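Nitrite transporter NirC (Salmonella enterica subsp. enterica serovar Typhimurium, PDB 4FC4) mediates nitrite uptake and export across the cytoplasmic membrane as a pentameric channel of the formate/nitrite transporter family. Local coordinates at residues 12-17 / 94-99; 141-146 / 214-219; 151-156 / 223-228. One frame throughout, in Å; residues are numbered along the deposited sequence.

From the N terminus, helix 3-22 comes first, and contact 1 closes a loop of 76 intervening residues by bringing it against the turn between helices 80-93 and 98-125. That loop is complete before the others open. Contact 2 starts on helix 137-147 and contact 3 on helix 150-172; they end in the loop before helix 219-248 and on that helix itself, so their segments alternate along the chain and the two loops cross. They touch, with Asn225 ND2 probably hydrogen-bonded to Lys145 O. Contacts 1 and 2, with centres 37 Å apart, lie on opposite sides of the chain's centre and join separate parts of the fold.

Contact 1 (12-17 / 94-99); sequences NAARIA and GTISHG
Ile96 drives its beta branch against the side of helix 3-22 where three alanines, Ala13, Ala14 and Ala17, bring the backbone within reach. The methyl CG2 does most of the touching: it lies 3.7 Å from Ala14 CA and 3.9 Å from Ala17 CB. It also comes to 3.8 Å from Ala13 O. With chi1 at 61°, CG1 is wedged over the backbone, flanked by N and C, and its end, CD1, meets Ala13 CB at 4.2 Å. Alanine suits this surface: its single methyl lets the isoleucine come up to the helix backbone itself.

Packing loosens at Thr95, whose CB only brushes Ala14 CB at 4.2 Å; its OG1 hydrogen bonds instead to Ala10 O on helix 3-22, one turn before Ala14. Arg15, which points away from the loop, is exposed; it grips Asn12 OD1 side-on, with NE at 3.0 Å from OD1 and NH2 at 2.7 Å from it, the oxygen lying in the guanidinium plane, while NH2 also forms a salt bridge with Glu78.

The connection itself is a compact helix-to-helix turn: Gly94, at positive phi, ends helix 80-93 in a Schellman motif, and Ser97 N-caps helix 98-125, with helix 3-22 packed against the join through its alanines.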
loop_
_atom_site.group_PDB
_atom_site.type_symbol
_atom_site.label_atom_id
_atom_site.label_comp_id
_atom_site.label_asym_id
_atom_site.label_seq_id
_atom_site.Cartn_x
_atom_site.Cartn_y
_atom_site.Cartn_z
ATOM N N ASN B 12 -27.897 6.721 11.963
ATOM C CA ASN B 12 -28.046 5.899 10.783
ATOM C C ASN B 12 -29.293 4.965 10.837
ATOM O O ASN B 12 -29.983 4.715 9.838
ATOM C CB ASN B 12 -26.785 5.113 10.598
ATOM C CG ASN B 12 -26.690 4.478 9.232
ATOM O OD1 ASN B 12 -27.024 5.084 8.214
ATOM N ND2 ASN B 12 -26.245 3.245 9.204
ATOM N N ALA B 13 -29.598 4.459 12.019
ATOM C CA ALA B 13 -30.689 3.542 12.154
ATOM C C ALA B 13 -32.023 4.257 11.893
ATOM O O ALA B 13 -32.896 3.695 11.188
ATOM C CB ALA B 13 -30.630 2.899 13.516
ATOM N N ALA B 14 -32.177 5.478 12.435
ATOM C CA ALA B 14 -33.356 6.342 12.129
ATOM C C ALA B 14 -33.479 6.677 10.641
ATOM O O ALA B 14 -34.584 6.701 10.094
ATOM C CB ALA B 14 -33.427 7.621 13.003
ATOM N N ARG B 15 -32.348 6.887 9.994
ATOM C CA ARG B 15 -32.298 7.153 8.560
ATOM C C ARG B 15 -32.740 5.953 7.765
ATOM O O ARG B 15 -33.480 6.126 6.797
ATOM C CB ARG B 15 -30.879 7.541 8.112
ATOM C CG ARG B 15 -30.818 8.065 6.683
ATOM C CD ARG B 15 -29.419 8.002 6.081
ATOM N NE ARG B 15 -28.718 6.730 6.288
ATOM C CZ ARG B 15 -28.809 5.649 5.489
ATOM N NH1 ARG B 15 -29.620 5.641 4.436
ATOM N NH2 ARG B 15 -28.122 4.542 5.762
ATOM N N ILE B 16 -32.255 4.759 8.161
ATOM C CA ILE B 16 -32.673 3.495 7.554
ATOM C C ILE B 16 -34.194 3.315 7.720
ATOM O O ILE B 16 -34.906 3.047 6.757
ATOM C CB ILE B 16 -31.902 2.305 8.161
ATOM C CG1 ILE B 16 -30.433 2.301 7.710
ATOM C CG2 ILE B 16 -32.576 0.960 7.825
ATOM C CD1 ILE B 16 -29.559 1.422 8.586
ATOM N N ALA B 17 -34.680 3.522 8.945
ATOM C CA ALA B 17 -36.089 3.522 9.232
ATOM C C ALA B 17 -36.867 4.490 8.370
ATOM O O ALA B 17 -37.967 4.139 7.911
ATOM C CB ALA B 17 -36.324 3.836 10.689
ATOM N N GLY B 94 -32.739 4.814 21.566
ATOM C CA GLY B 94 -34.117 5.320 21.543
ATOM C C GLY B 94 -34.489 5.981 20.224
ATOM O O GLY B 94 -35.547 6.532 20.122
ATOM N N THR B 95 -33.633 5.923 19.195
ATOM C CA THR B 95 -33.986 6.557 17.901
ATOM C C THR B 95 -34.983 5.762 17.022
ATOM O O THR B 95 -35.650 6.326 16.145
ATOM C CB THR B 95 -32.753 6.931 17.073
ATOM O OG1 THR B 95 -32.103 5.734 16.668
ATOM C CG2 THR B 95 -31.790 7.852 17.847
ATOM N N ILE B 96 -35.073 4.465 17.258
ATOM C CA ILE B 96 -36.068 3.615 16.621
ATOM C C ILE B 96 -36.599 2.634 17.682
ATOM O O ILE B 96 -35.963 2.483 18.730
ATOM C CB ILE B 96 -35.458 2.840 15.442
ATOM C CG1 ILE B 96 -34.315 1.938 15.929
ATOM C CG2 ILE B 96 -34.953 3.809 14.361
ATOM C CD1 ILE B 96 -33.988 0.818 14.974
ATOM N N SER B 97 -37.744 1.981 17.431
ATOM C CA SER B 97 -38.287 0.955 18.341
ATOM C C SER B 97 -37.775 -0.458 18.012
ATOM O O SER B 97 -37.301 -0.694 16.897
ATOM C CB SER B 97 -39.817 0.953 18.289
ATOM O OG SER B 97 -40.238 0.387 17.066
ATOM N N HIS B 98 -37.866 -1.372 18.995
ATOM C CA HIS B 98 -37.669 -2.824 18.825
ATOM C C HIS B 98 -38.414 -3.259 17.587
ATOM O O HIS B 98 -37.875 -4.003 16.741
ATOM C CB HIS B 98 -38.228 -3.630 20.029
ATOM C CG HIS B 98 -37.290 -3.744 21.232
ATOM N ND1 HIS B 98 -37.556 -3.148 22.430
ATOM C CD2 HIS B 98 -36.081 -4.461 21.408
ATOM C CE1 HIS B 98 -36.570 -3.447 23.315
ATOM N NE2 HIS B 98 -35.663 -4.248 22.687
ATOM N N GLY B 99 -39.668 -2.811 17.485
ATOM C CA GLY B 99 -40.571 -3.190 16.391
ATOM C C GLY B 99 -39.996 -2.804 15.037
ATOM O O GLY B 99 -40.059 -3.576 14.085
#

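Contact 2 (141-146 / 214-219)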
loop_
_atom_site.group_PDB
_atom_site.type_symbol
_atom_site.label_atom_id
_atom_site.label_comp_id
_atom_site.label_asym_id
_atom_site.label_seq_id
_atom_site.Cartn_x
_atom_site.Cartn_y
_atom_site.Cartn_z
ATOM N N VAL B 141 -16.882 -25.486 -3.044
ATOM C CA VAL B 141 -17.030 -24.662 -1.823
ATOM C C VAL B 141 -18.511 -24.471 -1.420
ATOM O O VAL B 141 -18.837 -24.582 -0.246
ATOM C CB VAL B 141 -16.229 -23.329 -1.917
ATOM C CG1 VAL B 141 -16.403 -22.448 -0.676
ATOM C CG2 VAL B 141 -14.783 -23.660 -2.095
ATOM N N ALA B 142 -19.405 -24.257 -2.394
ATOM C CA ALA B 142 -20.855 -24.069 -2.114
ATOM C C ALA B 142 -21.413 -25.303 -1.459
ATOM O O ALA B 142 -22.102 -25.212 -0.436
ATOM C CB ALA B 142 -21.631 -23.761 -3.382
ATOM N N LEU B 143 -21.071 -26.464 -2.029
ATOM C CA LEU B 143 -21.570 -27.752 -1.508
ATOM C C LEU B 143 -21.057 -27.963 -0.070
ATOM O O LEU B 143 -21.842 -28.248 0.814
ATOM C CB LEU B 143 -21.222 -28.923 -2.451
ATOM C CG LEU B 143 -21.431 -30.358 -1.928
ATOM C CD1 LEU B 143 -22.907 -30.713 -1.787
ATOM C CD2 LEU B 143 -20.705 -31.413 -2.792
ATOM N N ALA B 144 -19.762 -27.727 0.168
ATOM C CA ALA B 144 -19.210 -27.878 1.525
ATOM C C ALA B 144 -19.944 -26.937 2.505
ATOM O O ALA B 144 -20.229 -27.311 3.657
ATOM C CB ALA B 144 -17.669 -27.730 1.572
ATOM N N LYS B 145 -20.314 -25.747 2.032
ATOM C CA LYS B 145 -21.002 -24.791 2.913
ATOM C C LYS B 145 -22.398 -25.295 3.238
ATOM O O LYS B 145 -22.889 -25.026 4.334
ATOM C CB LYS B 145 -21.075 -23.401 2.326
ATOM C CG LYS B 145 -19.781 -22.593 2.401
ATOM C CD LYS B 145 -19.855 -21.444 1.405
ATOM C CE LYS B 145 -18.685 -20.487 1.495
ATOM N NZ LYS B 145 -18.657 -19.848 2.814
ATOM N N THR B 146 -23.005 -26.051 2.312
ATOM C CA THR B 146 -24.403 -26.432 2.492
ATOM C C THR B 146 -24.618 -27.652 3.362
ATOM O O THR B 146 -25.697 -27.821 3.933
ATOM C CB THR B 146 -25.129 -26.709 1.151
ATOM O OG1 THR B 146 -24.552 -27.871 0.512
ATOM C CG2 THR B 146 -25.079 -25.488 0.238
ATOM N N SER B 214 -23.293 -30.372 -8.734
ATOM C CA SER B 214 -23.646 -31.770 -8.595
ATOM C C SER B 214 -25.094 -31.945 -8.062
ATOM O O SER B 214 -25.761 -30.977 -7.683
ATOM C CB SER B 214 -22.645 -32.487 -7.686
ATOM O OG SER B 214 -22.974 -32.258 -6.330
ATOM N N ASP B 215 -25.579 -33.179 -8.029
ATOM C CA ASP B 215 -26.958 -33.436 -7.561
ATOM C C ASP B 215 -27.062 -33.327 -6.048
ATOM O O ASP B 215 -28.156 -33.105 -5.505
ATOM C CB ASP B 215 -27.440 -34.822 -7.991
ATOM C CG ASP B 215 -26.941 -35.190 -9.355
ATOM O OD1 ASP B 215 -25.828 -34.719 -9.753
ATOM O OD2 ASP B 215 -27.656 -35.971 -10.020
ATOM N N ALA B 216 -25.921 -33.508 -5.381
ATOM C CA ALA B 216 -25.811 -33.379 -3.937
ATOM C C ALA B 216 -26.130 -31.956 -3.479
ATOM O O ALA B 216 -26.278 -31.725 -2.298
ATOM C CB ALA B 216 -24.424 -33.828 -3.461
ATOM N N TYR B 217 -26.252 -31.017 -4.414
ATOM C CA TYR B 217 -26.397 -29.577 -4.113
ATOM C C TYR B 217 -27.843 -29.165 -4.336
ATOM O O TYR B 217 -28.309 -29.178 -5.482
ATOM C CB TYR B 217 -25.525 -28.764 -5.080
ATOM C CG TYR B 217 -25.561 -27.268 -4.871
ATOM C CD1 TYR B 217 -24.923 -26.690 -3.762
ATOM C CD2 TYR B 217 -26.189 -26.421 -5.788
ATOM C CE1 TYR B 217 -24.943 -25.324 -3.547
ATOM C CE2 TYR B 217 -26.222 -25.045 -5.587
ATOM C CZ TYR B 217 -25.580 -24.489 -4.470
ATOM O OH TYR B 217 -25.555 -23.117 -4.209
ATOM N N THR B 218 -28.540 -28.787 -3.258
ATOM C CA THR B 218 -30.020 -28.605 -3.305
ATOM C C THR B 218 -30.468 -27.274 -2.677
ATOM O O THR B 218 -29.686 -26.639 -1.945
ATOM C CB THR B 218 -30.762 -29.720 -2.543
ATOM O OG1 THR B 218 -30.656 -29.427 -1.145
ATOM C CG2 THR B 218 -30.199 -31.124 -2.864
ATOM N N LEU B 219 -31.707 -26.864 -2.936
ATOM C CA LEU B 219 -32.199 -25.611 -2.353
ATOM C C LEU B 219 -32.336 -25.726 -0.838
ATOM O O LEU B 219 -32.139 -24.745 -0.096
ATOM C CB LEU B 219 -33.535 -25.202 -2.934
ATOM C CG LEU B 219 -33.681 -24.709 -4.355
ATOM C CD1 LEU B 219 -34.958 -25.316 -4.929
ATOM C CD2 LEU B 219 -33.719 -23.179 -4.363
HETATM O O HOH W 1 -26.947 -29.329 -0.790
#
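Short helix 137-147 docks here on the loop that leads into helix 219-248, a loop that contains a type I beta turn from Ser214 to Tyr217, followed at once by Thr218, the N-cap of the long helix. No hydrogen bond passes directly between the two segments; apolar contacts and one water join them.

Along the short helix, Ala142 comes first. Its CB points to the loop and sits 3.7 Å from Tyr217 CE1, a methyl small enough to let the ring come close to the helix. Tyr217 has its CG anti to the backbone N (chi1 -179°), which swings the ring out across the helix surface. The phenol oxygen reaches beyond, to a hydrogen bond with Phe205 O on helix 198-209.

Leu143 follows. Its CG, also anti to the backbone N, carries the branched end toward the turn, where CD1 touches Ala216 CB at 3.8 Å and lies 3.6 Å from Ala216 O. A forked apolar side chain suits this place, where Leu143 is partly exposed and Ala216 lies on the surface. Lys145 then turns its ammonium elsewhere, to a salt bridge with Glu196.

Thr146 completes the contact and uses both branches. Its methyl CG2 rests 3.8 Å from Tyr217 CE1, the two side chains crossing at about a right angle. Its OG1 donates back to Leu143 O at 2.8 Å, on a lone pair of a carbonyl that also accepts from Thr146 N. That leaves OG1 to accept from a bound water, which donates a second bond to Ala216 O at 2.9 Å and accepts one from Thr218 N at 3.0 Å.

Contact 3 (151-156 / 223-228)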
loop_
_atom_site.group_PDB
_atom_site.type_symbol
_atom_site.label_atom_id
_atom_site.label_comp_id
_atom_site.label_asym_id
_atom_site.label_seq_id
_atom_site.Cartn_x
_atom_site.Cartn_y
_atom_site.Cartn_z
ATOM N N THR B 151 -24.088 -25.916 13.881
ATOM C CA THR B 151 -23.376 -25.372 15.004
ATOM C C THR B 151 -22.173 -24.658 14.459
ATOM O O THR B 151 -21.938 -23.466 14.767
ATOM C CB THR B 151 -22.931 -26.508 15.913
ATOM O OG1 THR B 151 -24.007 -26.812 16.785
ATOM C CG2 THR B 151 -21.705 -26.117 16.730
ATOM N N VAL B 152 -21.483 -25.391 13.589
ATOM C CA VAL B 152 -20.309 -24.924 12.909
ATOM C C VAL B 152 -20.709 -23.676 12.141
ATOM O O VAL B 152 -20.027 -22.631 12.247
ATOM C CB VAL B 152 -19.641 -26.059 12.041
ATOM C CG1 VAL B 152 -18.716 -25.503 10.938
ATOM C CG2 VAL B 152 -18.909 -27.093 12.953
ATOM N N LEU B 153 -21.843 -23.749 11.444
ATOM C CA LEU B 153 -22.236 -22.624 10.574
ATOM C C LEU B 153 -22.597 -21.383 11.380
ATOM O O LEU B 153 -22.222 -20.256 11.025
ATOM C CB LEU B 153 -23.352 -23.018 9.598
ATOM C CG LEU B 153 -22.901 -23.931 8.450
ATOM C CD1 LEU B 153 -24.027 -24.153 7.472
ATOM C CD2 LEU B 153 -21.710 -23.365 7.698
ATOM N N PHE B 154 -23.295 -21.597 12.485
ATOM C CA PHE B 154 -23.669 -20.489 13.363
ATOM C C PHE B 154 -22.441 -19.708 13.868
ATOM O O PHE B 154 -22.336 -18.495 13.711
ATOM C CB PHE B 154 -24.435 -21.051 14.534
ATOM C CG PHE B 154 -24.903 -20.028 15.503
ATOM C CD1 PHE B 154 -26.156 -19.407 15.320
ATOM C CD2 PHE B 154 -24.130 -19.726 16.636
ATOM C CE1 PHE B 154 -26.606 -18.447 16.215
ATOM C CE2 PHE B 154 -24.583 -18.783 17.543
ATOM C CZ PHE B 154 -25.827 -18.141 17.337
ATOM N N PHE B 155 -21.498 -20.435 14.461
ATOM C CA PHE B 155 -20.379 -19.822 15.114
ATOM C C PHE B 155 -19.394 -19.194 14.107
ATOM O O PHE B 155 -18.765 -18.146 14.381
ATOM C CB PHE B 155 -19.796 -20.839 16.062
ATOM C CG PHE B 155 -20.583 -20.953 17.298
ATOM C CD1 PHE B 155 -20.703 -19.851 18.155
ATOM C CD2 PHE B 155 -21.295 -22.113 17.594
ATOM C CE1 PHE B 155 -21.481 -19.941 19.320
ATOM C CE2 PHE B 155 -22.040 -22.217 18.763
ATOM C CZ PHE B 155 -22.142 -21.132 19.633
ATOM N N LYS B 156 -19.322 -19.785 12.920
ATOM C CA LYS B 156 -18.581 -19.165 11.873
ATOM C C LYS B 156 -19.223 -17.894 11.373
ATOM O O LYS B 156 -18.515 -16.901 11.020
ATOM C CB LYS B 156 -18.347 -20.131 10.741
ATOM C CG LYS B 156 -16.999 -20.754 10.863
ATOM C CD LYS B 156 -17.117 -22.168 10.412
ATOM C CE LYS B 156 -16.612 -22.293 9.006
ATOM N NZ LYS B 156 -15.845 -23.560 8.967
ATOM N N GLY B 223 -30.743 -23.219 1.840
ATOM C CA GLY B 223 -31.522 -22.643 2.914
ATOM C C GLY B 223 -30.972 -22.975 4.285
ATOM O O GLY B 223 -30.969 -22.135 5.184
ATOM N N HIS B 224 -30.513 -24.212 4.437
ATOM C CA HIS B 224 -29.801 -24.671 5.641
ATOM C C HIS B 224 -28.636 -23.777 6.023
ATOM O O HIS B 224 -28.572 -23.308 7.155
ATOM C CB HIS B 224 -29.331 -26.123 5.483
ATOM C CG HIS B 224 -28.522 -26.613 6.656
ATOM N ND1 HIS B 224 -29.085 -26.969 7.821
ATOM C CD2 HIS B 224 -27.174 -26.762 6.829
ATOM C CE1 HIS B 224 -28.139 -27.352 8.690
ATOM N NE2 HIS B 224 -26.976 -27.217 8.095
ATOM N N ASN B 225 -27.702 -23.542 5.102
ATOM C CA ASN B 225 -26.563 -22.590 5.369
ATOM C C ASN B 225 -27.019 -21.157 5.682
ATOM O O ASN B 225 -26.647 -20.622 6.714
ATOM C CB ASN B 225 -25.578 -22.551 4.213
ATOM C CG ASN B 225 -24.439 -21.529 4.424
ATOM O OD1 ASN B 225 -24.643 -20.317 4.284
ATOM N ND2 ASN B 225 -23.231 -22.029 4.751
ATOM N N LEU B 226 -27.838 -20.557 4.805
ATOM C CA LEU B 226 -28.369 -19.195 5.005
ATOM C C LEU B 226 -29.081 -19.033 6.366
ATOM O O LEU B 226 -28.861 -18.011 7.048
ATOM C CB LEU B 226 -29.231 -18.735 3.806
ATOM C CG LEU B 226 -28.524 -18.543 2.442
ATOM C CD1 LEU B 226 -29.453 -17.884 1.416
ATOM C CD2 LEU B 226 -27.244 -17.698 2.588
ATOM N N LEU B 227 -29.864 -20.040 6.802
ATOM C CA LEU B 227 -30.490 -19.955 8.132
ATOM C C LEU B 227 -29.487 -19.781 9.266
ATOM O O LEU B 227 -29.476 -18.748 9.922
ATOM C CB LEU B 227 -31.413 -21.130 8.433
ATOM C CG LEU B 227 -32.025 -21.129 9.846
ATOM C CD1 LEU B 227 -32.915 -19.892 10.078
ATOM C CD2 LEU B 227 -32.816 -22.428 10.116
ATOM N N TRP B 228 -28.621 -20.773 9.466
ATOM C CA TRP B 228 -27.595 -20.705 10.512
ATOM C C TRP B 228 -26.539 -19.599 10.355
ATOM O O TRP B 228 -26.157 -18.957 11.341
ATOM C CB TRP B 228 -27.015 -22.104 10.752
ATOM C CG TRP B 228 -28.145 -23.030 11.143
ATOM C CD1 TRP B 228 -28.743 -24.017 10.367
ATOM C CD2 TRP B 228 -28.912 -23.016 12.400
ATOM N NE1 TRP B 228 -29.758 -24.625 11.052
ATOM C CE2 TRP B 228 -29.909 -24.080 12.278
ATOM C CE3 TRP B 228 -28.842 -22.278 13.584
ATOM C CZ2 TRP B 228 -30.815 -24.369 13.310
ATOM C CZ3 TRP B 228 -29.722 -22.575 14.622
ATOM C CH2 TRP B 228 -30.712 -23.585 14.484
#
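Leu153 spreads its fork around the amide nitrogen of Asn225: CD1 lies 3.5 Å from ND2, and CD2 lies 3.6 Å from the same ND2. The two side chains cross at about a right angle. The same CD1 touches CD2 of the His224 ring. Leu153 CB meanwhile meets Trp228 CB at 3.9 Å, so the leucine bridges one turn of the facing helix. It is a fitting residue here, since its two methyls can pad a buried amide without competing for its bonds.

One residue on, Phe154 makes the closest backbone approach. Its CA points a hydrogen at Trp228 O, a CA-H...O contact of 3.6 Å that is fairly straight, at 160°. The phenyl, with CG anti to the backbone N (chi1 -179°), runs out beside the indole, where CD1 comes to 4.3 Å from CE3 of Trp228, at the edge of that ring system and near its plane.

These contacts lie where helices 150-172 and 219-248, both predicted to span the membrane in this aquaporin-like FNT fold, pass at 8.8 Å between the axes of the two short segments. They cross at -45°, their N-to-C directions inclined rather than opposed.

Beyond this first shell, polar bonds set the positions. Asn225 ND2 is held by Glu196 OE1 and by Lys145 O, which accounts for a buried amide beneath the leucine methyls. His224 hydrogen bonds through NE2 to Ala148 O. Phe154 CD2 in turn sits over the centre of the Phe155 ring, 3.6 Å above its plane, and that ring meets Trp125 of a neighbouring subunit.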